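Local coordinates for protein Lysine/ornithine decarboxylase (Selenomonas ruminantium, PDB 5GJO) that decarboxylates both L-lysine and L-ornithine, giving cadaverine and putrescine, with pyridoxal 5'-phosphate as cofactor, at residues V147-N150 against T151-A155; L186-A189 against A190-A194. The protein carries 2 engineered substitutions. One frame throughout, in Å; residues are numbered along the deposited sequence.

How the contacts relate
Both contacts are local and belong to the pyridoxal-binding TIM-barrel domain, where each lies on a connection that leaves one parallel strand for the next helix. Contact 1 comes first, in the loop running from strand 133-137 to helix 160-169; contact 2 follows at the junction of the loop after strand 173-178 with helix 189-207. Strands 133-137 and 173-178 are neighbours in the sheet, consistent with centres about 15 Å apart and nearest atoms about 8 Å apart, without touching. Contact 1 brings L149 to the cofactor and meets the second subunit, whereas contact 2 starts a helix and touches no other chain of the assembly.

Contact 1: V147-N150 against T151-A155; sequences VDLN and TKFGA
An Asx turn opens this piece of the cofactor-side loop, and the D148 carboxylate that makes it also reaches T151. OD1 of D148 accepts the backbone N of N150 at 2.9 Å, met from above the carboxylate plane, 47° out of it. The other oxygen, OD2, takes the hydroxyl OG1 of T151 at 2.8 Å on its syn side, only 17° out of plane. A chi1 of 171°, with CG anti to the backbone N of D148, brings the carboxylate to both the N of N150 and the hydroxyl of T151; the D148 and T151 side chains meet nearly perpendicularly. Two bonds to different oxygens restrain the rotation of this exposed group. Water 1 donates to the O of D148 and accepts from the N of K152 at 3.0 Å, bridging the two segments.

The L149 and F153 side chains run alongside each other. CD2 of L149 meets CE2 of F153 at 4.0 Å, while the O of L149 sits at the ring edge, 3.7 Å from CD2 of F153, and lies 3.5 Å from CB of F153. K152 lays its CG over one face of the ring, nearer its margin than its centre. Cut back to an alanine, F153 would lose the edge that CD2 of L149 meets and the face under CG of K152, which would probably open a gap beside C324 of the second subunit. A CA-H...O contact, N150 CA to F153 O at 3.3 Å, accompanies the turn of the chain.

L149 touches the pyridoxal phosphate, and both L149 and F153 pack on C324 of the second subunit, by similarity the proton donor shared across the dimer. The loop follows strand 133-137, where R137 binds the O of L149, and leads to helix 160-169.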
loop_
_atom_site.group_PDB
_atom_site.type_symbol
_atom_site.label_atom_id
_atom_site.label_comp_id
_atom_site.label_asym_id
_atom_site.label_seq_id
_atom_site.Cartn_x
_atom_site.Cartn_y
_atom_site.Cartn_z
ATOM N N VAL A 147 8.239 9.176 -12.841
ATOM C CA VAL A 147 6.931 9.538 -12.335
ATOM C C VAL A 147 6.616 10.898 -12.950
ATOM O O VAL A 147 7.298 11.936 -12.663
ATOM C CB VAL A 147 6.903 9.597 -10.801
ATOM C CG1 VAL A 147 5.512 9.949 -10.306
ATOM C CG2 VAL A 147 7.323 8.278 -10.131
ATOM N N ASP A 148 5.541 10.943 -13.718
ATOM C CA ASP A 148 5.100 12.213 -14.323
ATOM C C ASP A 148 4.409 13.072 -13.266
ATOM O O ASP A 148 3.355 12.650 -12.689
ATOM C CB ASP A 148 4.157 11.858 -15.453
ATOM C CG ASP A 148 3.413 13.050 -16.062
ATOM O OD1 ASP A 148 3.850 14.215 -15.954
ATOM O OD2 ASP A 148 2.399 12.759 -16.749
ATOM N N LEU A 149 4.931 14.283 -13.052
ATOM C CA LEU A 149 4.380 15.157 -12.046
ATOM C C LEU A 149 3.822 16.422 -12.699
ATOM O O LEU A 149 3.797 17.495 -12.069
ATOM C CB LEU A 149 5.382 15.431 -10.941
ATOM C CG LEU A 149 5.739 14.178 -10.112
ATOM C CD1 LEU A 149 6.769 14.636 -9.067
ATOM C CD2 LEU A 149 4.501 13.531 -9.467
ATOM N N ASN A 150 3.418 16.305 -13.977
ATOM C CA ASN A 150 2.978 17.505 -14.709
ATOM C C ASN A 150 1.700 17.334 -15.492
ATOM O O ASN A 150 1.356 18.217 -16.324
ATOM C CB ASN A 150 4.117 17.974 -15.591
ATOM C CG ASN A 150 5.239 18.610 -14.766
ATOM O OD1 ASN A 150 5.169 19.780 -14.424
ATOM N ND2 ASN A 150 6.289 17.845 -14.460
ATOM N N THR A 151 0.990 16.241 -15.249
ATOM C CA THR A 151 -0.359 16.073 -15.783
ATOM C C THR A 151 -1.425 16.373 -14.736
ATOM O O THR A 151 -2.293 17.188 -14.977
ATOM C CB THR A 151 -0.497 14.683 -16.410
ATOM O OG1 THR A 151 0.439 14.630 -17.493
ATOM C CG2 THR A 151 -1.887 14.431 -16.924
ATOM N N LYS A 152 -1.384 15.644 -13.610
ATOM C CA LYS A 152 -2.211 15.900 -12.426
ATOM C C LYS A 152 -1.930 17.261 -11.766
ATOM O O LYS A 152 -2.807 17.756 -10.964
ATOM C CB LYS A 152 -2.076 14.739 -11.460
ATOM C CG LYS A 152 -2.991 14.782 -10.204
ATOM C CD LYS A 152 -2.888 13.461 -9.417
ATOM C CE LYS A 152 -3.797 13.461 -8.214
ATOM N NZ LYS A 152 -3.425 14.346 -7.049
ATOM N N PHE A 153 -0.704 17.760 -11.930
ATOM C CA PHE A 153 -0.220 19.005 -11.286
ATOM C C PHE A 153 0.290 19.976 -12.303
ATOM O O PHE A 153 0.747 19.558 -13.403
ATOM C CB PHE A 153 0.951 18.633 -10.336
ATOM C CG PHE A 153 0.665 17.433 -9.459
ATOM C CD1 PHE A 153 -0.155 17.528 -8.362
ATOM C CD2 PHE A 153 1.139 16.160 -9.802
ATOM C CE1 PHE A 153 -0.417 16.415 -7.584
ATOM C CE2 PHE A 153 0.823 15.014 -9.041
ATOM C CZ PHE A 153 0.086 15.185 -7.901
ATOM N N GLY A 154 0.273 21.266 -11.965
ATOM C CA GLY A 154 1.003 22.257 -12.714
ATOM C C GLY A 154 -0.029 22.999 -13.609
ATOM O O GLY A 154 -0.856 22.355 -14.282
ATOM N N ALA A 155 -0.031 24.312 -13.546
ATOM C CA ALA A 155 -0.851 25.153 -14.453
ATOM C C ALA A 155 -0.155 25.365 -15.752
ATOM O O ALA A 155 1.076 25.468 -15.816
ATOM C CB ALA A 155 -1.082 26.511 -13.818
HETATM O O HOH W 1 0.940 13.795 -13.422
HETATM O O HOH W 2 -0.689 20.058 -16.030
#

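Contact 2: L186-A189 against A190-A194; sequences LSTA and AYEEA. With SO4 (sulfate ion), chain C.
Capping comes first: OG of S187 accepts the backbone N of A190 at 3.0 Å, with an N-H...O angle of 149°, an N-cap bond at the start of the helix. The hydroxyl stands anti to the serine's own N (chi1 176°), which carries it forward to that N-H, and CB of A190 lies 3.6 Å from OG of S187.

Anion binding uses the same end. The S187 hydroxyl, while accepting from A190, donates to O4 of the sulfate at 2.6 Å. Sulfate O1 is gripped by the N of A189 at 2.9 Å along an almost straight bond (174°), and more weakly by the N of T188. NZ of K144 is also hydrogen-bonded to the sulfate. The ion, probably from the crystallisation liquor, lies at the helix N-terminus, where the dipole would be expected to favour an anion and the first amides have no earlier turn to bond to.

Backbone bonds show the i to i+4 pattern of the helix: the O of T188 receives the N of E192 at 3.2 Å, and the O of A189 receives the N of E193 at 2.8 Å. The O of T188 also takes the N of Y191 in a weak i to i+3 bond.

Side-chain contacts are looser. T188 turns CG2 to CD of E192, 4.2 Å away, the two chains crossing at a slant. Y191 presents the edge of its ring to the O of T188, which lies in the ring plane, and the O of S187 comes to 3.4 Å from CD2 of Y191.

These residues join the loop after strand 173-178 to helix 189-207. T188, Y191 and E192 pack against helix 233-247, while the Y191 hydroxyl bonds the O of G219 in the cofactor pocket and E193 forms a salt bridge with R141.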
loop_
_atom_site.group_PDB
_atom_site.type_symbol
_atom_site.label_atom_id
_atom_site.label_comp_id
_atom_site.label_asym_id
_atom_site.label_seq_id
_atom_site.Cartn_x
_atom_site.Cartn_y
_atom_site.Cartn_z
ATOM N N LEU A 186 16.184 11.563 -14.980
ATOM C CA LEU A 186 17.499 11.333 -15.548
ATOM C C LEU A 186 17.874 12.475 -16.491
ATOM O O LEU A 186 18.877 12.412 -17.131
ATOM C CB LEU A 186 17.577 9.967 -16.237
ATOM C CG LEU A 186 17.081 8.780 -15.397
ATOM C CD1 LEU A 186 17.177 7.451 -16.114
ATOM C CD2 LEU A 186 17.838 8.717 -14.093
ATOM N N SER A 187 17.046 13.514 -16.540
ATOM C CA SER A 187 17.304 14.713 -17.348
ATOM C C SER A 187 17.755 15.875 -16.514
ATOM O O SER A 187 17.159 16.183 -15.514
ATOM C CB SER A 187 16.038 15.135 -18.151
ATOM O OG SER A 187 16.268 16.366 -18.857
ATOM N N THR A 188 18.916 16.421 -16.850
ATOM C CA THR A 188 19.367 17.738 -16.360
ATOM C C THR A 188 18.710 18.890 -17.129
ATOM O O THR A 188 18.268 19.935 -16.538
ATOM C CB THR A 188 20.862 17.809 -16.424
ATOM O OG1 THR A 188 21.413 16.815 -15.553
ATOM C CG2 THR A 188 21.382 19.153 -16.022
ATOM N N ALA A 189 18.563 18.696 -18.434
ATOM C CA ALA A 189 17.942 19.714 -19.306
ATOM C C ALA A 189 16.550 20.145 -18.893
ATOM O O ALA A 189 16.150 21.323 -19.106
ATOM C CB ALA A 189 17.878 19.228 -20.760
ATOM N N ALA A 190 15.787 19.232 -18.324
ATOM C CA ALA A 190 14.452 19.580 -17.894
ATOM C C ALA A 190 14.515 20.689 -16.849
ATOM O O ALA A 190 13.714 21.574 -16.862
ATOM C CB ALA A 190 13.738 18.370 -17.335
ATOM N N TYR A 191 15.470 20.604 -15.928
ATOM C CA TYR A 191 15.643 21.663 -14.959
ATOM C C TYR A 191 16.070 22.966 -15.640
ATOM O O TYR A 191 15.577 24.011 -15.338
ATOM C CB TYR A 191 16.688 21.276 -13.918
ATOM C CG TYR A 191 16.313 20.111 -13.038
ATOM C CD1 TYR A 191 15.645 20.304 -11.843
ATOM C CD2 TYR A 191 16.672 18.824 -13.372
ATOM C CE1 TYR A 191 15.313 19.249 -11.020
ATOM C CE2 TYR A 191 16.355 17.763 -12.557
ATOM C CZ TYR A 191 15.666 17.978 -11.370
ATOM O OH TYR A 191 15.337 16.935 -10.547
ATOM N N GLU A 192 16.994 22.867 -16.577
ATOM C CA GLU A 192 17.502 24.050 -17.257
ATOM C C GLU A 192 16.421 24.776 -18.045
ATOM O O GLU A 192 16.352 25.978 -18.033
ATOM C CB GLU A 192 18.662 23.672 -18.169
ATOM C CG GLU A 192 19.882 23.221 -17.404
ATOM C CD GLU A 192 20.992 22.671 -18.275
ATOM O OE1 GLU A 192 22.145 22.908 -17.951
ATOM O OE2 GLU A 192 20.715 21.990 -19.262
ATOM N N GLU A 193 15.598 24.011 -18.728
ATOM C CA GLU A 193 14.454 24.528 -19.475
ATOM C C GLU A 193 13.389 25.212 -18.588
ATOM O O GLU A 193 12.928 26.278 -18.892
ATOM C CB GLU A 193 13.813 23.417 -20.316
ATOM C CG GLU A 193 12.440 23.761 -20.875
ATOM C CD GLU A 193 11.846 22.710 -21.815
ATOM O OE1 GLU A 193 12.607 22.069 -22.539
ATOM O OE2 GLU A 193 10.622 22.567 -21.841
ATOM N N ALA A 194 13.042 24.586 -17.475
ATOM C CA ALA A 194 12.100 25.147 -16.520
ATOM C C ALA A 194 12.566 26.459 -15.951
ATOM O O ALA A 194 11.736 27.419 -15.781
ATOM C CB ALA A 194 11.816 24.124 -15.451
HETATM S S SO4 C . 19.161 15.506 -20.811
HETATM O O1 SO4 C . 19.695 16.266 -19.639
HETATM O O2 SO4 C . 19.841 15.930 -22.027
HETATM O O3 SO4 C . 19.567 14.108 -20.487
HETATM O O4 SO4 C . 17.682 15.581 -20.949
#